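Long-range contacts in cytosol aminopeptidase (Staphylococcus aureus subsp. aureus, PDB 3KZW), which probably catalyses the removal of N-terminal amino acids from peptides with the help of bound metal ions: residues Asp205-Pro210 with Phe305-Ala310; Gln154-Thr159 with Ser199-Arg204; Val264-Asn269 with Gly331-Ala336; Val427-Phe432 with Met504-Val509. All coordinates share one frame; numbering follows the deposited sequence.

Contact 1: Asp205-Pro210 with Phe305-Ala310; sequences DFSNMP and FDMCGA
F206, S207 and N208, in the last turn of helix 188-208, meet F305, M307 and C308 at the start of helix 308-322. No clear hydrogen bond joins the two segments. The F305 ring lies beside S207 and N208, an aromatic group against polar ones. N208 OD1 sits at the ring edge, in its plane, 3.7 Å from F305 CE1. The amide and ring planes are turned 73° apart. S207 O approaches the ring obliquely, 3.3 Å from F305 CE1. M307 brings thioether packing. It starts between its backbone N and carbonyl carbon (chi1 43°) and bends at both later torsions, which folds its sulfur and methyl back against helix 188-208. M307 SD is 3.8 Å from S207 CA. M307 CE touches F206 CB at 3.8 Å and also lies by F206 O, while the F206 ring turns elsewhere, edge-to-face with F219. S207 and C308 set a hydroxyl beside a sulfur, with S207 OG 3.5 Å from C308 SG. M307 holds the N-cap position of helix 308-322, and P500 touches S207, N208 and F305. Next to the contact, D306 forms a salt bridge with K283 and lies close to D288 and E367, a cluster consistent with the metal centre of this family. The chemistry implies a join made by packing. Polar groups at the interface find hydrogen bonds elsewhere: S207 OG with A203 O of its own helix, and N208 ND2 with Y160 OH.

Contact 2: Gln154-Thr159 with Ser199-Arg204; sequences QSERAT and SINLAR
With chi2 171° and chi3 161°, the R204 chain runs straight from CG to NE and carries its guanidinium across to R157. R157 CG points away from the backbone N (chi1 -173°); the chain then bends at chi3 and presents its aliphatic part to the other helix. R204 NH1 donates to R157 O at 2.8 Å, on a lone pair of that oxygen, in the carbonyl plane. The carbonyl oxygen lies in the R204 guanidinium plane. One residue back, N201 ND2 gives E156 O a nearly straight bond of 2.9 Å, approaching from above the carbonyl plane. Two side chains of helix 188-208 thus hold carbonyls of E156 and R157. This joins helix 144-157, in the N-terminal family region, to helix 188-208, which runs into the catalytic region, consistent with the two-domain build of this family. N201 OD1 also accepts from R204 NH1 at 3.2 Å, which couples the two donors. R157 CG lies 3.5 Å from R204 NH1, and R157 CD rests 3.8 Å from I200 CD1. R157 grips Q154 OE1 side-on through NE and NH2. R204 turns NH2 to N495 O and NE to P500 O.

Contact 3: Val264-Asn269 with Gly331-Ala336; sequences VTITYN and GVLACA
Peptide units are the flat groups that V264-I266 and G331-L333 bring together. They meet through four hydrogen bonds whose donors lie in the carbonyl planes. V264 N reaches L333 O at 3.0 Å, and L333 N returns a bond to V264 O at 2.9 Å. I266 N gives to G331 O at 2.7 Å, and G331 N to I266 O at 2.6 Å. V264-L333 and I266-G331 are therefore hydrogen-bonded antiparallel pairs. T265-V332, between them, is a non-hydrogen-bonded pair. T265 CA lies 3.3 Å from G331 O, a contact made through its CA hydrogen. The strand directions are 166° apart. One face of the sheet bears V264, I266 and L333; the other bears T265 and V332. On the first face V264 CB lies 4.0 Å from L333 CB. G331 has no side chain to set beside I266, whose chain crosses obliquely to L333, with I266 CD1 and L333 CD1 3.8 Å apart. Strand 262-269 also pairs antiparallel with strand 233-237, and strand 328-338 pairs in parallel with 278-285. Helices 216-226 and 308-322 cover the V264, I266 and L333 face. Helix 368-380 packs on V332 from the opposite face, and its Y378 makes a weak hydrogen bond to T265 OG1. With helices on both faces, the pair belongs to the central sheet of an alpha/beta/alpha sandwich.

Contact 4: Val427-Phe432 with Met504-Val509; sequences VDEMVF and MIPTIV
V427 and E429 pass close to T507 and M504, where helix 505-512 begins. The CA atoms of V427 and T507 are 6.6 Å apart, and those of E429 and M504 7.2 Å. Between V427 and E429 the backbone turns through D428, which has a positive phi of 58°. M504, at the N-cap position, also has a positive phi, 88°. E429 then reaches the helix start with its chain extended beyond CG (chi2 -163°). Its OE2 accepts from M504 N at 2.9 Å. Its OE1 takes two donors from one residue. T507 OG1 donates to E429 OE1 at 2.6 Å, on the anti lone pair. T507 N meets E429 OE1 on the syn side at 3.2 Å, tilted from the carboxylate plane. E429 thus accepts from the backbone N-H groups of M504 and T507 at the start of the last helix of the chain. The two N-H groups probably favour the ionised carboxylate, as would the positive end of the helix dipole. Three hydrogen bonds to its two oxygens would hold the carboxylate in one rotation. The ring of P506 crosses it at about a right angle, with P506 CD 3.4 Å from E429 OE2. Apolar contacts border it. V427 CG2 lies 4.4 Å from P506 CB. V431 lies on the strand that pairs with 406-411. Its CG2 meets M504 SD tip to tip at 3.8 Å, the methionine chain bending twice to get there. Just outside, M430 and F432 pack on T439 and P435 of a neighbouring subunit.

How the contacts relate
All four contacts are buried, and none is a surface contact. Contacts 1 and 2 follow each other along helix 188-208, with contact 1 at its end. Contact 4 packs on contact 2 through I505 and P506, which lie on I200 and A203. Contact 1 touches contact 3 where A310 meets L333. Contacts 3 and 4 do not touch but reach the same sheet. Their chemistry follows their place. Contact 3, inside the sheet, rests on backbone bonds. Contact 2 joins helix 188-208 to the late part of helix 144-157 through side-chain donors. Contact 4 lies at the start of helix 505-512, where a carboxylate accepts. Contact 1 has no clear hydrogen bond across it and relies on packing.

Contact 1: Asp205-Pro210 with Phe305-Ala310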
loop_
_atom_site.group_PDB
_atom_site.type_symbol
_atom_site.label_atom_id
_atom_site.label_comp_id
_atom_site.label_asym_id
_atom_site.label_seq_id
_atom_site.Cartn_x
_atom_site.Cartn_y
_atom_site.Cartn_z
ATOM N N ASP A 205 -22.158 20.861 20.312
ATOM C CA ASP A 205 -23.413 20.152 20.063
ATOM C C ASP A 205 -23.665 19.937 18.572
ATOM O O ASP A 205 -24.046 18.842 18.155
ATOM C CB ASP A 205 -24.593 20.886 20.708
ATOM C CG ASP A 205 -24.746 20.572 22.191
ATOM O OD1 ASP A 205 -24.084 19.635 22.694
ATOM O OD2 ASP A 205 -25.547 21.264 22.858
ATOM N N PHE A 206 -23.441 20.980 17.775
ATOM C CA PHE A 206 -23.569 20.878 16.325
ATOM C C PHE A 206 -22.554 19.901 15.742
ATOM O O PHE A 206 -22.876 19.135 14.839
ATOM C CB PHE A 206 -23.415 22.250 15.660
ATOM C CG PHE A 206 -24.631 23.127 15.776
ATOM C CD1 PHE A 206 -25.866 22.700 15.295
ATOM C CD2 PHE A 206 -24.537 24.394 16.348
ATOM C CE1 PHE A 206 -26.994 23.515 15.397
ATOM C CE2 PHE A 206 -25.656 25.218 16.454
ATOM C CZ PHE A 206 -26.889 24.775 15.977
ATOM N N SER A 207 -21.335 19.932 16.271
ATOM C CA SER A 207 -20.255 19.082 15.784
ATOM C C SER A 207 -20.472 17.607 16.126
ATOM O O SER A 207 -20.224 16.733 15.298
ATOM C CB SER A 207 -18.911 19.562 16.332
ATOM O OG SER A 207 -18.661 20.907 15.966
ATOM N N ASN A 208 -20.943 17.343 17.341
ATOM C CA ASN A 208 -21.185 15.978 17.806
ATOM C C ASN A 208 -22.397 15.313 17.159
ATOM O O ASN A 208 -22.521 14.090 17.177
ATOM C CB ASN A 208 -21.322 15.945 19.331
ATOM C CG ASN A 208 -19.991 15.776 20.036
ATOM O OD1 ASN A 208 -19.162 14.951 19.640
ATOM N ND2 ASN A 208 -19.783 16.548 21.098
ATOM N N MET A 209 -23.282 16.128 16.594
ATOM C CA MET A 209 -24.503 15.655 15.952
ATOM C C MET A 209 -24.187 14.677 14.820
ATOM O O MET A 209 -23.304 14.953 14.005
ATOM C CB MET A 209 -25.285 16.844 15.400
ATOM C CG MET A 209 -26.786 16.671 15.448
ATOM S SD MET A 209 -27.448 17.044 17.081
ATOM C CE MET A 209 -27.462 18.850 17.011
ATOM N N PRO A 210 -24.899 13.529 14.772
ATOM C CA PRO A 210 -24.711 12.539 13.706
ATOM C C PRO A 210 -25.067 13.116 12.338
ATOM O O PRO A 210 -26.036 13.870 12.231
ATOM C CB PRO A 210 -25.698 11.426 14.074
ATOM C CG PRO A 210 -26.010 11.625 15.501
ATOM C CD PRO A 210 -25.919 13.094 15.742
ATOM N N PHE A 305 -17.228 15.841 11.827
ATOM C CA PHE A 305 -16.537 17.006 12.383
ATOM C C PHE A 305 -15.974 17.931 11.300
ATOM O O PHE A 305 -15.209 18.850 11.594
ATOM C CB PHE A 305 -15.411 16.563 13.325
ATOM C CG PHE A 305 -15.879 15.786 14.527
ATOM C CD1 PHE A 305 -16.951 16.231 15.297
ATOM C CD2 PHE A 305 -15.222 14.619 14.910
ATOM C CE1 PHE A 305 -17.376 15.514 16.416
ATOM C CE2 PHE A 305 -15.637 13.898 16.030
ATOM C CZ PHE A 305 -16.716 14.347 16.782
ATOM N N ASP A 306 -16.357 17.692 10.050
ATOM C CA ASP A 306 -15.870 18.506 8.940
ATOM C C ASP A 306 -16.632 19.827 8.815
ATOM O O ASP A 306 -16.375 20.612 7.897
ATOM C CB ASP A 306 -15.920 17.723 7.624
ATOM C CG ASP A 306 -14.731 18.026 6.726
ATOM O OD1 ASP A 306 -13.600 18.124 7.261
ATOM O OD2 ASP A 306 -14.918 18.160 5.492
ATOM N N MET A 307 -17.570 20.059 9.734
ATOM C CA MET A 307 -18.316 21.317 9.790
ATOM C C MET A 307 -18.033 22.106 11.071
ATOM O O MET A 307 -18.749 23.060 11.384
ATOM C CB MET A 307 -19.824 21.084 9.599
ATOM C CG MET A 307 -20.410 19.890 10.346
ATOM S SD MET A 307 -20.372 20.022 12.146
ATOM C CE MET A 307 -21.513 21.376 12.441
ATOM N N CYS A 308 -16.987 21.707 11.796
ATOM C CA CYS A 308 -16.552 22.394 13.016
ATOM C C CYS A 308 -16.321 23.890 12.796
ATOM O O CYS A 308 -16.645 24.709 13.661
ATOM C CB CYS A 308 -15.282 21.750 13.577
ATOM S SG CYS A 308 -15.564 20.227 14.515
ATOM N N GLY A 309 -15.765 24.235 11.638
ATOM C CA GLY A 309 -15.525 25.628 11.269
ATOM C C GLY A 309 -16.790 26.463 11.306
ATOM O O GLY A 309 -16.801 27.548 11.887
ATOM N N ALA A 310 -17.856 25.949 10.693
ATOM C CA ALA A 310 -19.157 26.615 10.699
ATOM C C ALA A 310 -19.746 26.681 12.105
ATOM O O ALA A 310 -20.271 27.720 12.516
ATOM C CB ALA A 310 -20.112 25.920 9.759
#

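Contact 2: Gln154-Thr159 with Ser199-Arg204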
loop_
_atom_site.group_PDB
_atom_site.type_symbol
_atom_site.label_atom_id
_atom_site.label_comp_id
_atom_site.label_asym_id
_atom_site.label_seq_id
_atom_site.Cartn_x
_atom_site.Cartn_y
_atom_site.Cartn_z
ATOM N N GLN A 154 -14.904 27.185 32.576
ATOM C CA GLN A 154 -14.728 25.777 32.928
ATOM C C GLN A 154 -15.947 25.150 33.599
ATOM O O GLN A 154 -16.125 23.935 33.548
ATOM C CB GLN A 154 -13.480 25.578 33.799
ATOM C CG GLN A 154 -12.157 25.941 33.128
ATOM C CD GLN A 154 -11.875 25.130 31.878
ATOM O OE1 GLN A 154 -12.481 25.349 30.829
ATOM N NE2 GLN A 154 -10.936 24.198 31.979
ATOM N N SER A 155 -16.790 25.977 34.215
ATOM C CA SER A 155 -18.022 25.492 34.841
ATOM C C SER A 155 -18.978 24.896 33.806
ATOM O O SER A 155 -19.844 24.089 34.143
ATOM C CB SER A 155 -18.711 26.608 35.634
ATOM O OG SER A 155 -19.267 27.586 34.773
ATOM N N GLU A 156 -18.805 25.298 32.548
ATOM C CA GLU A 156 -19.611 24.786 31.444
ATOM C C GLU A 156 -18.797 23.900 30.503
ATOM O O GLU A 156 -19.254 22.828 30.107
ATOM C CB GLU A 156 -20.247 25.938 30.659
ATOM C CG GLU A 156 -21.287 26.742 31.433
ATOM C CD GLU A 156 -22.602 25.995 31.634
ATOM O OE1 GLU A 156 -22.871 25.019 30.896
ATOM O OE2 GLU A 156 -23.377 26.395 32.532
ATOM N N ARG A 157 -17.591 24.349 30.160
ATOM C CA ARG A 157 -16.761 23.665 29.168
ATOM C C ARG A 157 -16.211 22.321 29.653
ATOM O O ARG A 157 -16.232 21.338 28.908
ATOM C CB ARG A 157 -15.626 24.568 28.673
ATOM C CG ARG A 157 -14.834 23.954 27.523
ATOM C CD ARG A 157 -13.903 24.928 26.837
ATOM N NE ARG A 157 -12.839 25.393 27.720
ATOM C CZ ARG A 157 -11.644 25.807 27.304
ATOM N NH1 ARG A 157 -11.339 25.801 26.007
ATOM N NH2 ARG A 157 -10.746 26.224 28.193
ATOM N N ALA A 158 -15.725 22.283 30.891
ATOM C CA ALA A 158 -15.111 21.076 31.444
ATOM C C ALA A 158 -16.136 19.993 31.779
ATOM O O ALA A 158 -15.810 18.805 31.784
ATOM C CB ALA A 158 -14.285 21.415 32.672
ATOM N N THR A 159 -17.370 20.414 32.046
ATOM C CA THR A 159 -18.431 19.506 32.481
ATOM C C THR A 159 -19.350 19.076 31.337
ATOM O O THR A 159 -20.382 18.442 31.564
ATOM C CB THR A 159 -19.282 20.146 33.590
ATOM O OG1 THR A 159 -19.883 21.348 33.094
ATOM C CG2 THR A 159 -18.425 20.474 34.802
ATOM N N SER A 199 -21.367 28.998 24.753
ATOM C CA SER A 199 -21.196 29.225 23.320
ATOM C C SER A 199 -20.296 28.161 22.702
ATOM O O SER A 199 -20.529 27.724 21.572
ATOM C CB SER A 199 -20.624 30.617 23.057
ATOM O OG SER A 199 -21.498 31.619 23.540
ATOM N N ILE A 200 -19.273 27.751 23.452
ATOM C CA ILE A 200 -18.370 26.674 23.038
ATOM C C ILE A 200 -19.128 25.350 22.971
ATOM O O ILE A 200 -18.970 24.581 22.018
ATOM C CB ILE A 200 -17.138 26.566 23.978
ATOM C CG1 ILE A 200 -16.255 27.814 23.837
ATOM C CG2 ILE A 200 -16.329 25.303 23.681
ATOM C CD1 ILE A 200 -15.225 27.990 24.934
ATOM N N ASN A 201 -19.968 25.107 23.974
ATOM C CA ASN A 201 -20.788 23.900 24.034
ATOM C C ASN A 201 -21.854 23.843 22.947
ATOM O O ASN A 201 -22.228 22.759 22.500
ATOM C CB ASN A 201 -21.419 23.745 25.421
ATOM C CG ASN A 201 -20.397 23.410 26.498
ATOM O OD1 ASN A 201 -19.223 23.171 26.210
ATOM N ND2 ASN A 201 -20.844 23.384 27.747
ATOM N N LEU A 202 -22.339 25.010 22.528
ATOM C CA LEU A 202 -23.296 25.097 21.429
ATOM C C LEU A 202 -22.646 24.626 20.132
ATOM O O LEU A 202 -23.259 23.889 19.359
ATOM C CB LEU A 202 -23.832 26.527 21.273
ATOM C CG LEU A 202 -24.800 26.795 20.108
ATOM C CD1 LEU A 202 -26.154 26.127 20.331
ATOM C CD2 LEU A 202 -24.972 28.285 19.877
ATOM N N ALA A 203 -21.406 25.060 19.913
ATOM C CA ALA A 203 -20.613 24.643 18.760
ATOM C C ALA A 203 -20.337 23.140 18.814
ATOM O O ALA A 203 -20.440 22.444 17.798
ATOM C CB ALA A 203 -19.315 25.429 18.702
ATOM N N ARG A 204 -20.001 22.654 20.009
ATOM C CA ARG A 204 -19.756 21.234 20.252
ATOM C C ARG A 204 -20.974 20.375 19.937
ATOM O O ARG A 204 -20.838 19.291 19.372
ATOM C CB ARG A 204 -19.342 21.004 21.704
ATOM C CG ARG A 204 -17.899 21.322 22.017
ATOM C CD ARG A 204 -17.675 21.258 23.511
ATOM N NE ARG A 204 -16.265 21.120 23.854
ATOM C CZ ARG A 204 -15.788 21.133 25.093
ATOM N NH1 ARG A 204 -16.600 21.289 26.129
ATOM N NH2 ARG A 204 -14.487 20.999 25.297
#

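Contact 3: Val264-Asn269 with Gly331-Ala336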
loop_
_atom_site.group_PDB
_atom_site.type_symbol
_atom_site.label_atom_id
_atom_site.label_comp_id
_atom_site.label_asym_id
_atom_site.label_seq_id
_atom_site.Cartn_x
_atom_site.Cartn_y
_atom_site.Cartn_z
ATOM N N VAL A 264 -25.878 30.030 4.715
ATOM C CA VAL A 264 -26.452 30.699 5.879
ATOM C C VAL A 264 -25.733 32.020 6.139
ATOM O O VAL A 264 -24.512 32.046 6.317
ATOM C CB VAL A 264 -26.400 29.799 7.142
ATOM C CG1 VAL A 264 -27.102 30.469 8.315
ATOM C CG2 VAL A 264 -27.027 28.445 6.860
ATOM N N THR A 265 -26.496 33.110 6.141
ATOM C CA THR A 265 -25.968 34.434 6.458
ATOM C C THR A 265 -26.455 34.852 7.841
ATOM O O THR A 265 -27.656 34.841 8.117
ATOM C CB THR A 265 -26.381 35.492 5.405
ATOM O OG1 THR A 265 -26.135 34.984 4.089
ATOM C CG2 THR A 265 -25.595 36.777 5.591
ATOM N N ILE A 266 -25.509 35.204 8.706
ATOM C CA ILE A 266 -25.803 35.607 10.078
ATOM C C ILE A 266 -25.288 37.022 10.314
ATOM O O ILE A 266 -24.089 37.270 10.217
ATOM C CB ILE A 266 -25.146 34.641 11.096
ATOM C CG1 ILE A 266 -25.610 33.202 10.862
ATOM C CG2 ILE A 266 -25.450 35.069 12.526
ATOM C CD1 ILE A 266 -24.734 32.154 11.524
ATOM N N THR A 267 -26.190 37.950 10.618
ATOM C CA THR A 267 -25.789 39.333 10.889
ATOM C C THR A 267 -26.045 39.737 12.338
ATOM O O THR A 267 -27.104 39.451 12.900
ATOM C CB THR A 267 -26.460 40.350 9.933
ATOM O OG1 THR A 267 -27.881 40.185 9.974
ATOM C CG2 THR A 267 -25.975 40.157 8.503
ATOM N N TYR A 268 -25.054 40.393 12.935
ATOM C CA TYR A 268 -25.180 40.958 14.269
ATOM C C TYR A 268 -24.639 42.383 14.263
ATOM O O TYR A 268 -23.454 42.600 14.015
ATOM C CB TYR A 268 -24.440 40.094 15.296
ATOM C CG TYR A 268 -24.202 40.770 16.631
ATOM C CD1 TYR A 268 -25.243 40.955 17.540
ATOM C CD2 TYR A 268 -22.933 41.224 16.983
ATOM C CE1 TYR A 268 -25.024 41.580 18.767
ATOM C CE2 TYR A 268 -22.704 41.847 18.206
ATOM C CZ TYR A 268 -23.752 42.020 19.094
ATOM O OH TYR A 268 -23.529 42.637 20.304
ATOM N N ASN A 269 -25.519 43.347 14.524
ATOM C CA ASN A 269 -25.137 44.753 14.562
ATOM C C ASN A 269 -25.044 45.268 15.998
ATOM O O ASN A 269 -26.010 45.801 16.547
ATOM C CB ASN A 269 -26.101 45.597 13.719
ATOM C CG ASN A 269 -26.032 45.253 12.237
ATOM O OD1 ASN A 269 -25.009 45.461 11.585
ATOM N ND2 ASN A 269 -27.126 44.725 11.700
ATOM N N GLY A 331 -21.686 36.751 9.413
ATOM C CA GLY A 331 -21.233 35.369 9.361
ATOM C C GLY A 331 -21.775 34.675 8.133
ATOM O O GLY A 331 -22.977 34.728 7.869
ATOM N N VAL A 332 -20.888 34.034 7.375
ATOM C CA VAL A 332 -21.281 33.299 6.174
ATOM C C VAL A 332 -20.888 31.834 6.319
ATOM O O VAL A 332 -19.717 31.515 6.541
ATOM C CB VAL A 332 -20.653 33.895 4.886
ATOM C CG1 VAL A 332 -21.160 33.163 3.645
ATOM C CG2 VAL A 332 -20.945 35.391 4.779
ATOM N N LEU A 333 -21.877 30.952 6.200
ATOM C CA LEU A 333 -21.653 29.515 6.319
ATOM C C LEU A 333 -21.996 28.806 5.018
ATOM O O LEU A 333 -23.122 28.901 4.525
ATOM C CB LEU A 333 -22.469 28.932 7.478
ATOM C CG LEU A 333 -22.452 29.664 8.823
ATOM C CD1 LEU A 333 -23.406 28.991 9.786
ATOM C CD2 LEU A 333 -21.051 29.735 9.419
ATOM N N ALA A 334 -21.009 28.109 4.459
ATOM C CA ALA A 334 -21.209 27.300 3.263
ATOM C C ALA A 334 -21.432 25.855 3.677
ATOM O O ALA A 334 -20.488 25.163 4.061
ATOM C CB ALA A 334 -20.015 27.418 2.333
ATOM N N CYS A 335 -22.685 25.412 3.604
ATOM C CA CYS A 335 -23.070 24.081 4.072
ATOM C C CYS A 335 -23.379 23.139 2.920
ATOM O O CYS A 335 -24.147 23.485 2.029
ATOM C CB CYS A 335 -24.279 24.175 5.002
ATOM S SG CYS A 335 -24.084 25.371 6.338
ATOM N N ALA A 336 -22.773 21.953 2.951
ATOM C CA ALA A 336 -22.957 20.931 1.921
ATOM C C ALA A 336 -22.571 19.559 2.458
ATOM O O ALA A 336 -21.938 19.451 3.509
ATOM C CB ALA A 336 -22.133 21.260 0.681
#

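Contact 4: Val427-Phe432 with Met504-Val509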
loop_
_atom_site.group_PDB
_atom_site.type_symbol
_atom_site.label_atom_id
_atom_site.label_comp_id
_atom_site.label_asym_id
_atom_site.label_seq_id
_atom_site.Cartn_x
_atom_site.Cartn_y
_atom_site.Cartn_z
ATOM N N VAL A 427 -4.510 32.745 25.859
ATOM C CA VAL A 427 -5.740 32.033 26.223
ATOM C C VAL A 427 -5.646 30.518 26.003
ATOM O O VAL A 427 -6.660 29.842 25.803
ATOM C CB VAL A 427 -7.001 32.618 25.516
ATOM C CG1 VAL A 427 -7.269 34.047 25.981
ATOM C CG2 VAL A 427 -6.875 32.547 23.997
ATOM N N ASP A 428 -4.419 30.001 26.061
ATOM C CA ASP A 428 -4.130 28.564 25.955
ATOM C C ASP A 428 -4.623 27.919 24.651
ATOM O O ASP A 428 -5.180 26.818 24.657
ATOM C CB ASP A 428 -4.652 27.804 27.188
ATOM C CG ASP A 428 -4.088 26.397 27.293
ATOM O OD1 ASP A 428 -2.859 26.232 27.139
ATOM O OD2 ASP A 428 -4.873 25.452 27.533
ATOM N N GLU A 429 -4.425 28.617 23.535
ATOM C CA GLU A 429 -4.744 28.077 22.215
ATOM C C GLU A 429 -3.556 28.243 21.271
ATOM O O GLU A 429 -3.179 29.358 20.917
ATOM C CB GLU A 429 -6.007 28.724 21.632
ATOM C CG GLU A 429 -7.299 28.287 22.322
ATOM C CD GLU A 429 -8.555 28.585 21.509
ATOM O OE1 GLU A 429 -8.749 29.744 21.074
ATOM O OE2 GLU A 429 -9.364 27.652 21.324
ATOM N N MET A 430 -2.961 27.123 20.879
ATOM C CA MET A 430 -1.784 27.141 20.022
ATOM C C MET A 430 -2.133 27.405 18.558
ATOM O O MET A 430 -2.748 26.574 17.888
ATOM C CB MET A 430 -0.981 25.849 20.180
ATOM C CG MET A 430 -0.245 25.759 21.503
ATOM S SD MET A 430 0.836 24.326 21.605
ATOM C CE MET A 430 -0.345 22.996 21.860
ATOM N N VAL A 431 -1.748 28.587 18.083
ATOM C CA VAL A 431 -1.946 28.991 16.692
ATOM C C VAL A 431 -0.618 29.523 16.161
ATOM O O VAL A 431 0.028 30.345 16.808
ATOM C CB VAL A 431 -3.038 30.086 16.554
ATOM C CG1 VAL A 431 -3.354 30.347 15.090
ATOM C CG2 VAL A 431 -4.313 29.695 17.299
ATOM N N PHE A 432 -0.205 29.042 14.993
ATOM C CA PHE A 432 1.060 29.472 14.397
ATOM C C PHE A 432 0.940 29.773 12.906
ATOM O O PHE A 432 0.116 29.182 12.205
ATOM C CB PHE A 432 2.168 28.452 14.675
ATOM C CG PHE A 432 2.537 28.348 16.126
ATOM C CD1 PHE A 432 3.439 29.241 16.692
ATOM C CD2 PHE A 432 1.968 27.370 16.934
ATOM C CE1 PHE A 432 3.777 29.160 18.039
ATOM C CE2 PHE A 432 2.300 27.277 18.285
ATOM C CZ PHE A 432 3.208 28.176 18.835
ATOM N N MET A 504 -10.536 28.085 18.717
ATOM C CA MET A 504 -10.560 29.449 18.162
ATOM C C MET A 504 -11.589 30.378 18.807
ATOM O O MET A 504 -11.384 31.592 18.834
ATOM C CB MET A 504 -10.715 29.463 16.629
ATOM C CG MET A 504 -9.528 28.901 15.848
ATOM S SD MET A 504 -7.926 29.604 16.278
ATOM C CE MET A 504 -8.177 31.339 15.878
ATOM N N ILE A 505 -12.688 29.817 19.312
ATOM C CA ILE A 505 -13.743 30.617 19.952
ATOM C C ILE A 505 -13.198 31.514 21.077
ATOM O O ILE A 505 -13.474 32.714 21.072
ATOM C CB ILE A 505 -14.949 29.757 20.433
ATOM C CG1 ILE A 505 -15.596 29.033 19.246
ATOM C CG2 ILE A 505 -15.984 30.624 21.160
ATOM C CD1 ILE A 505 -16.605 27.967 19.633
ATOM N N PRO A 506 -12.409 30.952 22.023
ATOM C CA PRO A 506 -11.816 31.814 23.055
ATOM C C PRO A 506 -10.940 32.935 22.484
ATOM O O PRO A 506 -11.014 34.068 22.962
ATOM C CB PRO A 506 -10.959 30.844 23.876
ATOM C CG PRO A 506 -11.588 29.524 23.670
ATOM C CD PRO A 506 -12.080 29.533 22.257
ATOM N N THR A 507 -10.133 32.614 21.472
ATOM C CA THR A 507 -9.222 33.575 20.853
ATOM C C THR A 507 -9.958 34.722 20.154
ATOM O O THR A 507 -9.656 35.893 20.392
ATOM C CB THR A 507 -8.246 32.877 19.868
ATOM O OG1 THR A 507 -7.423 31.951 20.588
ATOM C CG2 THR A 507 -7.348 33.893 19.161
ATOM N N ILE A 508 -10.926 34.381 19.307
ATOM C CA ILE A 508 -11.650 35.378 18.515
ATOM C C ILE A 508 -12.538 36.267 19.387
ATOM O O ILE A 508 -12.597 37.480 19.176
ATOM C CB ILE A 508 -12.464 34.726 17.359
ATOM C CG1 ILE A 508 -11.551 33.885 16.453
ATOM C CG2 ILE A 508 -13.222 35.782 16.541
ATOM C CD1 ILE A 508 -10.401 34.655 15.785
ATOM N N VAL A 509 -13.207 35.666 20.368
ATOM C CA VAL A 509 -14.027 36.418 21.320
ATOM C C VAL A 509 -13.181 37.462 22.055
ATOM O O VAL A 509 -13.579 38.629 22.170
ATOM C CB VAL A 509 -14.762 35.481 22.323
ATOM C CG1 VAL A 509 -15.331 36.262 23.510
ATOM C CG2 VAL A 509 -15.871 34.720 21.617
#